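Local coordinates for Alpha/beta hydrolase family protein (Bacillus anthracis, PDB 3OOS) that probably acts as a hydrolase of the alpha/beta fold family, on a substrate that is not established, at residues Leu116-Gly122 with Ile222-Tyr227; Pro25-Thr29 with Ile90-Ala96; Pro45-Tyr50 with Phe270-Asn275. All blocks are in the same frame, centred on the assembly; numbering follows the deposited sequence.

Contact 1: Leu116-Gly122 with Ile222-Tyr227; sequences LTKIIVG and IPSFIY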
ATOM      1  N   LEU A 116      11.272   9.549   9.474  1.00  9.65           N
ATOM      2  CA  LEU A 116       9.967   8.968   9.800  1.00  9.67           C
ATOM      3  C   LEU A 116       9.655   8.970  11.290  1.00  9.75           C
ATOM      4  O   LEU A 116      10.496   8.599  12.110  1.00 10.31           O
ATOM      5  CB  LEU A 116       9.857   7.538   9.253  1.00  9.56           C
ATOM      6  CG  LEU A 116       9.994   7.339   7.740  1.00  9.47           C
ATOM      7  CD1 LEU A 116      10.071   5.855   7.414  1.00  9.90           C
ATOM      8  CD2 LEU A 116       8.846   8.002   6.971  1.00 11.07           C
ATOM      9  N   THR A 117       8.438   9.392  11.630  1.00  9.81           N
ATOM     10  CA  THR A 117       7.947   9.323  13.009  1.00  9.93           C
ATOM     11  C   THR A 117       7.500   7.903  13.349  1.00  9.97           C
ATOM     12  O   THR A 117       7.522   7.496  14.518  1.00 10.38           O
ATOM     13  CB  THR A 117       6.753  10.272  13.234  1.00  9.97           C
ATOM     14  OG1 THR A 117       5.726   9.977  12.280  1.00  9.57           O
ATOM     15  CG2 THR A 117       7.174  11.729  13.082  1.00 10.06           C
ATOM     16  N   LYS A 118       7.093   7.165  12.317  1.00  9.57           N
ATOM     17  CA  LYS A 118       6.560   5.809  12.438  1.00  9.42           C
ATOM     18  C   LYS A 118       6.286   5.236  11.052  1.00  9.19           C
ATOM     19  O   LYS A 118       6.196   5.981  10.072  1.00  9.06           O
ATOM     20  CB  LYS A 118       5.241   5.811  13.229  1.00  9.50           C
ATOM     21  CG  LYS A 118       4.063   6.480  12.497  1.00  9.87           C
ATOM     22  CD  LYS A 118       2.925   6.834  13.442  1.00 11.00           C
ATOM     23  CE  LYS A 118       3.209   8.131  14.188  1.00 12.13           C
ATOM     24  NZ  LYS A 118       2.240   8.390  15.287  1.00 12.21           N
ATOM     25  N   ILE A 119       6.146   3.915  10.984  1.00  8.95           N
ATOM     26  CA  ILE A 119       5.552   3.269   9.813  1.00  8.89           C
ATOM     27  C   ILE A 119       4.334   2.449  10.222  1.00  9.01           C
ATOM     28  O   ILE A 119       4.286   1.887  11.325  1.00  9.26           O
ATOM     29  CB  ILE A 119       6.552   2.390   9.007  1.00  8.76           C
ATOM     30  CG1 ILE A 119       7.253   1.366   9.914  1.00  9.04           C
ATOM     31  CG2 ILE A 119       7.546   3.277   8.248  1.00  8.85           C
ATOM     32  CD1 ILE A 119       8.141   0.366   9.173  1.00  8.78           C
ATOM     33  N   ILE A 120       3.338   2.433   9.341  1.00  8.77           N
ATOM     34  CA  ILE A 120       2.186   1.548   9.461  1.00  9.15           C
ATOM     35  C   ILE A 120       2.247   0.634   8.246  1.00  8.82           C
ATOM     36  O   ILE A 120       2.343   1.109   7.113  1.00  8.93           O
ATOM     37  CB  ILE A 120       0.849   2.326   9.529  1.00  9.31           C
ATOM     38  CG1 ILE A 120       0.687   2.988  10.902  1.00 11.07           C
ATOM     39  CG2 ILE A 120      -0.343   1.400   9.296  1.00 10.55           C
ATOM     40  CD1 ILE A 120       1.038   4.433  10.949  1.00 12.90           C
ATOM     41  N   VAL A 121       2.225  -0.673   8.493  1.00  8.70           N
ATOM     42  CA  VAL A 121       2.512  -1.666   7.457  1.00  8.67           C
ATOM     43  C   VAL A 121       1.451  -2.759   7.462  1.00  8.46           C
ATOM     44  O   VAL A 121       1.396  -3.579   8.380  1.00  8.68           O
ATOM     45  CB  VAL A 121       3.913  -2.309   7.667  1.00  8.60           C
ATOM     46  CG1 VAL A 121       4.265  -3.232   6.502  1.00  8.91           C
ATOM     47  CG2 VAL A 121       4.995  -1.238   7.848  1.00  9.35           C
ATOM     48  N   GLY A 122       0.613  -2.772   6.430  1.00  8.08           N
ATOM     49  CA  GLY A 122      -0.481  -3.738   6.346  1.00  8.35           C
ATOM     50  C   GLY A 122      -0.304  -4.787   5.271  1.00  8.19           C
ATOM     51  O   GLY A 122       0.154  -4.480   4.169  1.00  8.65           O
ATOM     52  N   ILE A 222      12.425   2.830  14.549  1.00 11.23           N
ATOM     53  CA  ILE A 222      11.231   3.668  14.676  0.50 10.73           C
ATOM     54  C   ILE A 222       9.996   2.851  15.068  1.00 10.85           C
ATOM     55  O   ILE A 222       9.950   1.641  14.819  1.00 10.80           O
ATOM     56  CB  ILE A 222      10.939   4.454  13.366  0.50 10.42           C
ATOM     57  CG1 ILE A 222      10.575   3.501  12.223  0.50  9.47           C
ATOM     58  CG2 ILE A 222      12.127   5.337  12.988  0.50 10.36           C
ATOM     59  CD1 ILE A 222      10.276   4.201  10.914  0.50  7.88           C
ATOM     60  N   PRO A 223       8.987   3.509  15.695  1.00 10.76           N
ATOM     61  CA  PRO A 223       7.740   2.795  15.974  1.00 10.85           C
ATOM     62  C   PRO A 223       7.157   2.219  14.689  1.00 10.70           C
ATOM     63  O   PRO A 223       7.064   2.917  13.677  1.00 10.66           O
ATOM     64  CB  PRO A 223       6.829   3.891  16.531  1.00 10.93           C
ATOM     65  CG  PRO A 223       7.762   4.853  17.163  1.00 11.14           C
ATOM     66  CD  PRO A 223       8.965   4.871  16.265  1.00 10.89           C
ATOM     67  N   SER A 224       6.802   0.942  14.734  1.00 10.44           N
ATOM     68  CA  SER A 224       6.327   0.235  13.556  1.00 10.34           C
ATOM     69  C   SER A 224       5.051  -0.514  13.892  1.00 10.37           C
ATOM     70  O   SER A 224       5.051  -1.415  14.731  1.00 11.30           O
ATOM     71  CB  SER A 224       7.407  -0.721  13.050  1.00 10.09           C
ATOM     72  OG  SER A 224       8.578   0.009  12.728  1.00 10.14           O
ATOM     73  N   PHE A 225       3.961  -0.124  13.241  1.00  9.93           N
ATOM     74  CA  PHE A 225       2.655  -0.693  13.536  1.00  9.89           C
ATOM     75  C   PHE A 225       2.239  -1.614  12.400  1.00  9.74           C
ATOM     76  O   PHE A 225       1.815  -1.159  11.336  1.00  9.75           O
ATOM     77  CB  PHE A 225       1.633   0.425  13.793  1.00  9.98           C
ATOM     78  CG  PHE A 225       2.026   1.351  14.916  1.00 10.56           C
ATOM     79  CD1 PHE A 225       1.688   1.054  16.233  1.00 11.47           C
ATOM     80  CD2 PHE A 225       2.746   2.516  14.657  1.00 10.87           C
ATOM     81  CE1 PHE A 225       2.063   1.907  17.279  1.00 12.20           C
ATOM     82  CE2 PHE A 225       3.119   3.375  15.692  1.00 11.45           C
ATOM     83  CZ  PHE A 225       2.778   3.069  17.005  1.00 11.83           C
ATOM     84  N   ILE A 226       2.401  -2.912  12.637  1.00  9.62           N
ATOM     85  CA  ILE A 226       2.157  -3.938  11.625  1.00  9.34           C
ATOM     86  C   ILE A 226       0.761  -4.511  11.830  1.00  9.34           C
ATOM     87  O   ILE A 226       0.338  -4.721  12.959  1.00  9.48           O
ATOM     88  CB  ILE A 226       3.213  -5.087  11.716  1.00  9.52           C
ATOM     89  CG1 ILE A 226       4.634  -4.548  11.984  1.00  9.21           C
ATOM     90  CG2 ILE A 226       3.166  -5.991  10.482  1.00  9.15           C
ATOM     91  CD1 ILE A 226       5.142  -3.486  10.990  1.00  9.33           C
ATOM     92  N   TYR A 227       0.035  -4.752  10.742  1.00  9.19           N
ATOM     93  CA  TYR A 227      -1.284  -5.380  10.845  1.00  9.28           C
ATOM     94  C   TYR A 227      -1.537  -6.261   9.629  1.00  9.35           C
ATOM     95  O   TYR A 227      -0.894  -6.099   8.589  1.00  9.35           O
ATOM     96  CB  TYR A 227      -2.406  -4.330  11.002  1.00  9.37           C
ATOM     97  CG  TYR A 227      -2.731  -3.604   9.713  1.00  9.42           C
ATOM     98  CD1 TYR A 227      -3.618  -4.156   8.785  1.00  9.76           C
ATOM     99  CD2 TYR A 227      -2.138  -2.377   9.411  1.00  9.66           C
ATOM    100  CE1 TYR A 227      -3.904  -3.508   7.593  1.00  9.93           C
ATOM    101  CE2 TYR A 227      -2.426  -1.714   8.222  1.00  9.94           C
ATOM    102  CZ  TYR A 227      -3.308  -2.289   7.317  1.00  9.70           C
ATOM    103  OH  TYR A 227      -3.589  -1.654   6.130  1.00 10.56           O
TER
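Four backbone hydrogen bonds join 116-122 to 222-227, whose strands 118-122 and 224-227 run parallel, the axes 4.7 Å apart and 8° from parallel. Ile119 N donates to Pro223 O (3.0 Å) and Phe225 N to Ile119 O (2.8 Å); two residues on, Val121 N donates to Phe225 O (2.9 Å) and Tyr227 N to Val121 O (3.0 Å). Proline suits its place at the start, since only its carbonyl is needed. These are neighbouring inner strands of the alpha/beta hydrolase sheet, whose two faces are both packed by helices. Apolar contacts divide accordingly. On the face of Ile119 and Val121, turned to helix 100-112, Val121 CB meets Ile226 CD1 at 3.7 Å and Ile119 CG2 meets Ile222 CD1 at 3.9 Å. On the other face Ile120 CG1 lies 4.0 Å from Phe225 CB. Aromatic packing ends the pair: Gly122 CA sits 3.4 Å from the centroid of the Tyr227 ring in a CH-pi contact, where a beta carbon would clash, while Tyr227 OH hydrogen-bonds His98 ND1.

Contact 2: Pro25-Thr29 with Ile90-Ala96; sequences PLCVT and INKWGFA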
ATOM      1  N   PRO A  25       1.581  14.861  10.528  1.00 10.46           N
ATOM      2  CA  PRO A  25       1.599  14.501   9.112  1.00  9.84           C
ATOM      3  C   PRO A  25       1.824  13.012   8.884  1.00  9.37           C
ATOM      4  O   PRO A  25       2.647  12.385   9.559  1.00  9.04           O
ATOM      5  CB  PRO A  25       2.761  15.329   8.548  1.00  9.83           C
ATOM      6  CG  PRO A  25       3.657  15.578   9.721  1.00 10.14           C
ATOM      7  CD  PRO A  25       2.741  15.690  10.906  1.00 10.64           C
ATOM      8  N   LEU A  26       1.068  12.461   7.940  1.00  8.87           N
ATOM      9  CA  LEU A  26       1.186  11.063   7.562  1.00  8.48           C
ATOM     10  C   LEU A  26       1.130  10.961   6.045  1.00  8.32           C
ATOM     11  O   LEU A  26       0.149  11.376   5.425  1.00  8.64           O
ATOM     12  CB  LEU A  26       0.059  10.237   8.188  1.00  8.62           C
ATOM     13  CG  LEU A  26       0.069   8.735   7.893  1.00  8.28           C
ATOM     14  CD1 LEU A  26       1.169   8.048   8.690  1.00 10.00           C
ATOM     15  CD2 LEU A  26      -1.279   8.125   8.229  1.00  8.97           C
ATOM     16  N   CYS A  27       2.192  10.421   5.462  1.00  8.06           N
ATOM     17  CA  CYS A  27       2.236  10.138   4.035  1.00  8.10           C
ATOM     18  C   CYS A  27       1.630   8.763   3.767  1.00  8.03           C
ATOM     19  O   CYS A  27       1.956   7.788   4.447  1.00  8.09           O
ATOM     20  CB  CYS A  27       3.683  10.190   3.531  1.00  8.19           C
ATOM     21  SG  CYS A  27       3.887   9.849   1.776  0.90  8.38           S
ATOM     22  N   VAL A  28       0.730   8.700   2.790  1.00  7.94           N
ATOM     23  CA  VAL A  28       0.141   7.437   2.351  1.00  8.14           C
ATOM     24  C   VAL A  28       0.276   7.334   0.841  1.00  8.34           C
ATOM     25  O   VAL A  28      -0.057   8.270   0.118  1.00  8.59           O
ATOM     26  CB  VAL A  28      -1.363   7.320   2.722  1.00  8.02           C
ATOM     27  CG1 VAL A  28      -1.986   6.059   2.097  1.00  8.55           C
ATOM     28  CG2 VAL A  28      -1.551   7.324   4.235  1.00  8.11           C
ATOM     29  N   THR A  29       0.772   6.197   0.371  1.00  8.66           N
ATOM     30  CA  THR A  29       0.768   5.914  -1.060  1.00  9.14           C
ATOM     31  C   THR A  29       0.801   4.408  -1.287  1.00  9.54           C
ATOM     32  O   THR A  29       0.794   3.632  -0.329  1.00  9.80           O
ATOM     33  CB  THR A  29       1.905   6.673  -1.822  1.00  9.18           C
ATOM     34  OG1 THR A  29       1.628   6.680  -3.228  1.00  9.55           O
ATOM     35  CG2 THR A  29       3.273   6.055  -1.567  1.00  9.50           C
ATOM     36  N   ILE A  90       8.416  19.883   6.092  1.00 10.34           N
ATOM     37  CA  ILE A  90       8.092  18.946   7.160  1.00 10.53           C
ATOM     38  C   ILE A  90       9.389  18.243   7.545  1.00 10.99           C
ATOM     39  O   ILE A  90      10.081  17.704   6.685  1.00 11.15           O
ATOM     40  CB  ILE A  90       7.017  17.926   6.701  1.00 10.34           C
ATOM     41  CG1 ILE A  90       5.650  18.612   6.567  1.00 10.31           C
ATOM     42  CG2 ILE A  90       6.937  16.727   7.654  1.00 10.38           C
ATOM     43  CD1 ILE A  90       4.577  17.748   5.898  1.00 10.61           C
ATOM     44  N   ASN A  91       9.725  18.271   8.831  1.00 11.59           N
ATOM     45  CA  ASN A  91      10.963  17.661   9.304  1.00 12.33           C
ATOM     46  C   ASN A  91      10.876  16.132   9.328  1.00 11.83           C
ATOM     47  O   ASN A  91      11.773  15.438   8.833  1.00 11.97           O
ATOM     48  CB  ASN A  91      11.325  18.213  10.687  1.00 13.41           C
ATOM     49  CG  ASN A  91      12.671  17.725  11.175  1.00 15.90           C
ATOM     50  OD1 ASN A  91      12.766  17.108  12.237  1.00 20.07           O
ATOM     51  ND2 ASN A  91      13.719  17.988  10.401  1.00 19.01           N
ATOM     52  N   LYS A  92       9.796  15.628   9.921  1.00 11.44           N
ATOM     53  CA  LYS A  92       9.527  14.196   9.972  0.50 10.98           C
ATOM     54  C   LYS A  92       8.041  13.945   9.771  1.00 10.66           C
ATOM     55  O   LYS A  92       7.205  14.751  10.184  1.00 10.71           O
ATOM     56  CB  LYS A  92       9.972  13.602  11.315  0.50 11.19           C
ATOM     57  CG  LYS A  92      11.480  13.557  11.523  0.50 11.64           C
ATOM     58  CD  LYS A  92      11.845  13.221  12.961  0.50 12.40           C
ATOM     59  CE  LYS A  92      11.570  11.760  13.281  0.50 12.82           C
ATOM     60  NZ  LYS A  92      12.106  11.380  14.620  0.50 13.42           N
ATOM     61  N   TRP A  93       7.713  12.829   9.128  1.00 10.07           N
ATOM     62  CA  TRP A  93       6.314  12.409   9.021  1.00  9.49           C
ATOM     63  C   TRP A  93       6.174  10.895   9.126  1.00  9.24           C
ATOM     64  O   TRP A  93       7.168  10.164   9.073  1.00  9.11           O
ATOM     65  CB  TRP A  93       5.628  12.959   7.754  1.00  9.48           C
ATOM     66  CG  TRP A  93       6.206  12.564   6.403  1.00  9.06           C
ATOM     67  CD1 TRP A  93       7.250  11.708   6.147  1.00  8.64           C
ATOM     68  CD2 TRP A  93       5.724  12.998   5.126  1.00  8.76           C
ATOM     69  NE1 TRP A  93       7.452  11.605   4.788  1.00  8.13           N
ATOM     70  CE2 TRP A  93       6.528  12.385   4.140  1.00  8.60           C
ATOM     71  CE3 TRP A  93       4.690  13.856   4.719  1.00  9.02           C
ATOM     72  CZ2 TRP A  93       6.333  12.604   2.770  1.00  8.41           C
ATOM     73  CZ3 TRP A  93       4.496  14.073   3.359  1.00  8.97           C
ATOM     74  CH2 TRP A  93       5.313  13.450   2.403  1.00  8.94           C
ATOM     75  N   GLY A  94       4.944  10.428   9.298  1.00  9.00           N
ATOM     76  CA  GLY A  94       4.683   8.994   9.314  1.00  8.66           C
ATOM     77  C   GLY A  94       4.504   8.499   7.893  1.00  8.34           C
ATOM     78  O   GLY A  94       4.234   9.287   6.982  1.00  8.25           O
ATOM     79  N   PHE A  95       4.682   7.199   7.694  1.00  8.02           N
ATOM     80  CA  PHE A  95       4.321   6.588   6.425  1.00  7.96           C
ATOM     81  C   PHE A  95       3.459   5.359   6.655  1.00  8.07           C
ATOM     82  O   PHE A  95       3.808   4.492   7.450  1.00  8.35           O
ATOM     83  CB  PHE A  95       5.543   6.215   5.577  1.00  7.90           C
ATOM     84  CG  PHE A  95       5.172   5.702   4.210  1.00  8.13           C
ATOM     85  CD1 PHE A  95       5.047   6.575   3.137  1.00  8.35           C
ATOM     86  CD2 PHE A  95       4.881   4.353   4.012  1.00  8.53           C
ATOM     87  CE1 PHE A  95       4.675   6.105   1.872  1.00  8.79           C
ATOM     88  CE2 PHE A  95       4.504   3.874   2.754  1.00  8.60           C
ATOM     89  CZ  PHE A  95       4.400   4.753   1.684  1.00  8.83           C
ATOM     90  N   ALA A  96       2.342   5.294   5.936  1.00  7.97           N
ATOM     91  CA  ALA A  96       1.431   4.164   6.011  1.00  7.97           C
ATOM     92  C   ALA A  96       1.197   3.574   4.625  1.00  7.99           C
ATOM     93  O   ALA A  96       0.916   4.296   3.665  1.00  8.48           O
ATOM     94  CB  ALA A  96       0.106   4.587   6.645  1.00  7.72           C
TER
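Ile90 opens the approach of 90-96 to strand 25-28, its CD1 4.0 Å from Pro25 CB, and Lys92 O follows at 3.7 Å from Pro25 CG. Trp93 then turns toward the partner: Cys27 CB rests over its six-membered ring, 3.5 Å from the centroid, a CH-pi contact, with Cys27 SG obliquely placed at 4.2 Å; Trp93 NE1 hydrogen-bonds Tyr108 OH. Gly94 N donates to Pro25 O (3.0 Å) and Gly94 O accepts from Cys27 N (2.8 Å). Having no side chain, Gly94 allows Leu26 CD1 to approach its C to 3.5 Å, where a beta carbon would clash. Phe95 places the edge of its ring near Cys27 SG (SG to CD1 3.7 Å) and Thr29 CG2 (3.7 Å from CZ). Ala96 N closes the parallel ladder on Cys27 O at 2.9 Å, and its small CB fits beside Leu26 CD2 (4.1 Å). The main chain thus supplies the directional bonds, while the side chains add apolar and sulfur-aromatic contacts, a chemistry suited to the buried core of this alpha/beta sheet.

Contact 3: Pro45-Tyr50 with Phe270-Asn275; sequences PFTDHY and FNQFVN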
ATOM      1  N   PRO A  45      -9.443   6.349   7.065  1.00  9.89           N
ATOM      2  CA  PRO A  45      -9.527   6.263   8.529  1.00 10.21           C
ATOM      3  C   PRO A  45      -8.442   7.061   9.251  1.00 10.36           C
ATOM      4  O   PRO A  45      -8.668   7.547  10.360  1.00 11.03           O
ATOM      5  CB  PRO A  45      -9.356   4.764   8.801  1.00 10.09           C
ATOM      6  CG  PRO A  45      -9.881   4.114   7.576  1.00 10.06           C
ATOM      7  CD  PRO A  45      -9.447   5.008   6.448  1.00  9.90           C
ATOM      8  N   PHE A  46      -7.281   7.214   8.622  1.00 10.20           N
ATOM      9  CA  PHE A  46      -6.190   7.966   9.234  1.00 10.39           C
ATOM     10  C   PHE A  46      -6.484   9.461   9.366  1.00 10.63           C
ATOM     11  O   PHE A  46      -5.921  10.126  10.236  1.00 10.44           O
ATOM     12  CB  PHE A  46      -4.880   7.717   8.482  1.00 10.34           C
ATOM     13  CG  PHE A  46      -4.384   6.310   8.614  1.00 10.35           C
ATOM     14  CD1 PHE A  46      -3.678   5.912   9.748  1.00 10.90           C
ATOM     15  CD2 PHE A  46      -4.646   5.373   7.619  1.00 10.50           C
ATOM     16  CE1 PHE A  46      -3.226   4.601   9.880  1.00 11.45           C
ATOM     17  CE2 PHE A  46      -4.206   4.057   7.747  1.00 10.68           C
ATOM     18  CZ  PHE A  46      -3.492   3.671   8.879  1.00 11.37           C
ATOM     19  N   THR A  47      -7.385   9.971   8.525  1.00 11.06           N
ATOM     20  CA  THR A  47      -7.734  11.399   8.530  1.00 11.57           C
ATOM     21  C   THR A  47      -8.471  11.845   9.795  1.00 12.42           C
ATOM     22  O   THR A  47      -8.597  13.044  10.046  1.00 12.58           O
ATOM     23  CB  THR A  47      -8.570  11.812   7.291  1.00 11.48           C
ATOM     24  OG1 THR A  47      -9.875  11.219   7.362  1.00 11.20           O
ATOM     25  CG2 THR A  47      -7.877  11.382   6.007  1.00 11.02           C
ATOM     26  N   ASP A  48      -8.949  10.883  10.584  1.00 13.23           N
ATOM     27  CA  ASP A  48      -9.549  11.182  11.885  1.00 14.15           C
ATOM     28  C   ASP A  48      -8.514  11.666  12.910  1.00 14.28           C
ATOM     29  O   ASP A  48      -8.877  12.306  13.898  1.00 14.53           O
ATOM     30  CB  ASP A  48     -10.298   9.957  12.440  1.00 14.84           C
ATOM     31  CG  ASP A  48     -11.611   9.674  11.709  1.00 16.54           C
ATOM     32  OD1 ASP A  48     -12.125  10.558  10.988  1.00 18.61           O
ATOM     33  OD2 ASP A  48     -12.147   8.555  11.871  1.00 18.89           O
ATOM     34  N   HIS A  49      -7.234  11.365  12.673  1.00 14.02           N
ATOM     35  CA  HIS A  49      -6.178  11.657  13.659  1.00 13.85           C
ATOM     36  C   HIS A  49      -4.891  12.245  13.080  1.00 13.04           C
ATOM     37  O   HIS A  49      -4.028  12.719  13.828  1.00 13.15           O
ATOM     38  CB  HIS A  49      -5.847  10.401  14.471  1.00 14.49           C
ATOM     39  CG  HIS A  49      -7.006   9.868  15.251  1.00 16.09           C
ATOM     40  ND1 HIS A  49      -7.494  10.493  16.379  1.00 17.82           N
ATOM     41  CD2 HIS A  49      -7.785   8.779  15.056  1.00 17.25           C
ATOM     42  CE1 HIS A  49      -8.517   9.804  16.852  1.00 18.17           C
ATOM     43  NE2 HIS A  49      -8.715   8.760  16.068  1.00 18.25           N
ATOM     44  N   TYR A  50      -4.768  12.212  11.757  1.00 11.61           N
ATOM     45  CA  TYR A  50      -3.573  12.689  11.073  1.00 10.56           C
ATOM     46  C   TYR A  50      -3.927  13.649   9.945  1.00 10.16           C
ATOM     47  O   TYR A  50      -5.045  13.620   9.422  1.00 10.20           O
ATOM     48  CB  TYR A  50      -2.821  11.509  10.442  1.00 10.28           C
ATOM     49  CG  TYR A  50      -2.174  10.543  11.408  1.00 10.00           C
ATOM     50  CD1 TYR A  50      -0.867  10.745  11.852  1.00 10.38           C
ATOM     51  CD2 TYR A  50      -2.855   9.408  11.852  1.00 10.33           C
ATOM     52  CE1 TYR A  50      -0.260   9.851  12.736  1.00 10.45           C
ATOM     53  CE2 TYR A  50      -2.256   8.508  12.733  1.00 10.53           C
ATOM     54  CZ  TYR A  50      -0.962   8.735  13.169  1.00 10.88           C
ATOM     55  OH  TYR A  50      -0.368   7.845  14.037  1.00 11.73           O
ATOM     56  N   PHE A 270     -10.390  -1.165  13.004  1.00 13.17           N
ATOM     57  CA  PHE A 270      -9.354  -0.416  12.294  1.00 12.65           C
ATOM     58  C   PHE A 270      -9.238   1.019  12.811  1.00 12.95           C
ATOM     59  O   PHE A 270      -8.135   1.557  12.908  1.00 12.55           O
ATOM     60  CB  PHE A 270      -9.544  -0.434  10.771  1.00 12.20           C
ATOM     61  CG  PHE A 270      -8.305  -0.041  10.018  1.00 11.25           C
ATOM     62  CD1 PHE A 270      -7.313  -0.982   9.755  1.00 10.56           C
ATOM     63  CD2 PHE A 270      -8.109   1.275   9.604  1.00 10.23           C
ATOM     64  CE1 PHE A 270      -6.151  -0.624   9.079  1.00 10.05           C
ATOM     65  CE2 PHE A 270      -6.947   1.643   8.930  1.00 10.45           C
ATOM     66  CZ  PHE A 270      -5.970   0.692   8.662  1.00  9.95           C
ATOM     67  N   ASN A 271     -10.375   1.628  13.146  1.00 13.35           N
ATOM     68  CA  ASN A 271     -10.381   2.952  13.767  1.00 14.17           C
ATOM     69  C   ASN A 271      -9.634   2.953  15.096  1.00 14.50           C
ATOM     70  O   ASN A 271      -8.874   3.882  15.382  1.00 14.63           O
ATOM     71  CB  ASN A 271     -11.809   3.476  13.949  1.00 14.40           C
ATOM     72  CG  ASN A 271     -12.409   3.997  12.655  1.00 15.11           C
ATOM     73  OD1 ASN A 271     -11.692   4.410  11.739  1.00 16.27           O
ATOM     74  ND2 ASN A 271     -13.738   3.989  12.574  1.00 16.71           N
ATOM     75  N   GLN A 272      -9.839   1.903  15.893  1.00 14.79           N
ATOM     76  CA  GLN A 272      -9.121   1.738  17.156  0.50 14.97           C
ATOM     77  C   GLN A 272      -7.623   1.585  16.895  1.00 14.83           C
ATOM     78  O   GLN A 272      -6.795   2.158  17.608  1.00 14.85           O
ATOM     79  CB  GLN A 272      -9.660   0.535  17.936  0.50 15.19           C
ATOM     80  CG  GLN A 272      -9.081   0.393  19.341  0.50 15.76           C
ATOM     81  CD  GLN A 272      -9.218   1.665  20.156  0.50 16.52           C
ATOM     82  OE1 GLN A 272     -10.292   2.262  20.222  0.50 17.46           O
ATOM     83  NE2 GLN A 272      -8.125   2.089  20.780  0.50 16.66           N
ATOM     84  N   PHE A 273      -7.284   0.813  15.860  1.00 14.35           N
ATOM     85  CA  PHE A 273      -5.893   0.637  15.450  1.00 13.95           C
ATOM     86  C   PHE A 273      -5.242   1.984  15.108  1.00 13.86           C
ATOM     87  O   PHE A 273      -4.133   2.267  15.559  1.00 13.69           O
ATOM     88  CB  PHE A 273      -5.784  -0.337  14.269  1.00 13.75           C
ATOM     89  CG  PHE A 273      -4.421  -0.365  13.628  1.00 13.21           C
ATOM     90  CD1 PHE A 273      -3.360  -1.043  14.230  1.00 13.55           C
ATOM     91  CD2 PHE A 273      -4.194   0.297  12.422  1.00 12.72           C
ATOM     92  CE1 PHE A 273      -2.093  -1.064  13.637  1.00 13.10           C
ATOM     93  CE2 PHE A 273      -2.936   0.282  11.827  1.00 12.73           C
ATOM     94  CZ  PHE A 273      -1.882  -0.402  12.434  1.00 12.74           C
ATOM     95  N   VAL A 274      -5.938   2.808  14.323  1.00 13.89           N
ATOM     96  CA  VAL A 274      -5.435   4.140  13.956  1.00 14.14           C
ATOM     97  C   VAL A 274      -5.143   4.972  15.209  1.00 14.66           C
ATOM     98  O   VAL A 274      -4.059   5.544  15.352  1.00 14.38           O
ATOM     99  CB  VAL A 274      -6.418   4.898  13.022  1.00 14.10           C
ATOM    100  CG1 VAL A 274      -5.967   6.340  12.805  1.00 14.48           C
ATOM    101  CG2 VAL A 274      -6.546   4.176  11.679  1.00 14.17           C
ATOM    102  N   ASN A 275      -6.112   5.021  16.121  1.00 15.42           N
ATOM    103  CA  ASN A 275      -5.933   5.736  17.380  1.00 16.50           C
ATOM    104  C   ASN A 275      -4.715   5.244  18.167  1.00 16.72           C
ATOM    105  O   ASN A 275      -3.995   6.044  18.776  1.00 16.91           O
ATOM    106  CB  ASN A 275      -7.198   5.631  18.236  1.00 17.20           C
ATOM    107  CG  ASN A 275      -7.175   6.574  19.417  1.00 19.14           C
ATOM    108  OD1 ASN A 275      -7.222   7.792  19.253  1.00 21.58           O
ATOM    109  ND2 ASN A 275      -7.095   6.015  20.617  1.00 21.79           N
TER
HETATM  110  O   HOH W   1      -9.641   6.208  12.518  1.00 20.16           O
HETATM  111  O   HOH W   2     -12.610   6.422  10.065  1.00 28.18           O
HETATM  112  O   HOH W   3      -9.898   6.344  15.365  1.00 38.73           O
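Residues 45-48 have helical backbone angles without regular helical bonding, though His49 N and Tyr50 N both donate to Phe46 O (3.0 and 2.8 Å); 270-275 is true helix. The backbones stay apart, the closest CA pair being Phe46 and Val274 at 6.1 Å, so side chains and water fill the gap. Val274 is the central apolar residue: its CG2 lies over the Phe46 ring, 4.0 Å from the centroid in a CH-pi contact, and its CG1 is 3.8 Å from His49 CD2. Pro45, compact and rigid, sets CB 3.8 Å from Phe270 CD2. Toward solvent, polar groups replace the apolar ones. One water lies within hydrogen-bonding distance of both Pro45 O (2.7 Å) and Asn271 OD1 (2.8 Å), a second links Asp48 OD2 to Asn271 OD1 (2.8 Å each), and a third connects His49 NE2 (2.8 Å) with Asn271 O (2.7 Å). The contact joins the loop leading into strand 51-55 to the C-terminal helix 267-276; beneath them Phe46 packs on Leu26 and Val52, and Phe273 on Thr253 and Phe255, of the central sheet.

Contacts 1 and 2 belong to one sheet, in which strands 93-98 and 116-122 are neighbours: Ile120 N to Phe95 O, 2.8 Å, is a probable hydrogen bond, and the centres lie about 11 Å apart. Contact 3 lies over one face of that sheet, its centre about 13 Å from that of contact 1 and 14 Å from that of contact 2. It meets contact 2 through Leu26 CD2 and Phe46 CD1 (3.6 Å) and contact 1 through Tyr227 CZ and Phe270 CE1 (3.7 Å), while Lys118 NZ and Tyr50 OH probably hydrogen-bond at 2.9 Å. Strand 93-98 runs into the GxSxG sequence, consistent with a nucleophile elbow at Ser99; Phe95 touches this sequence, and Ile120 and Phe46 lie near it.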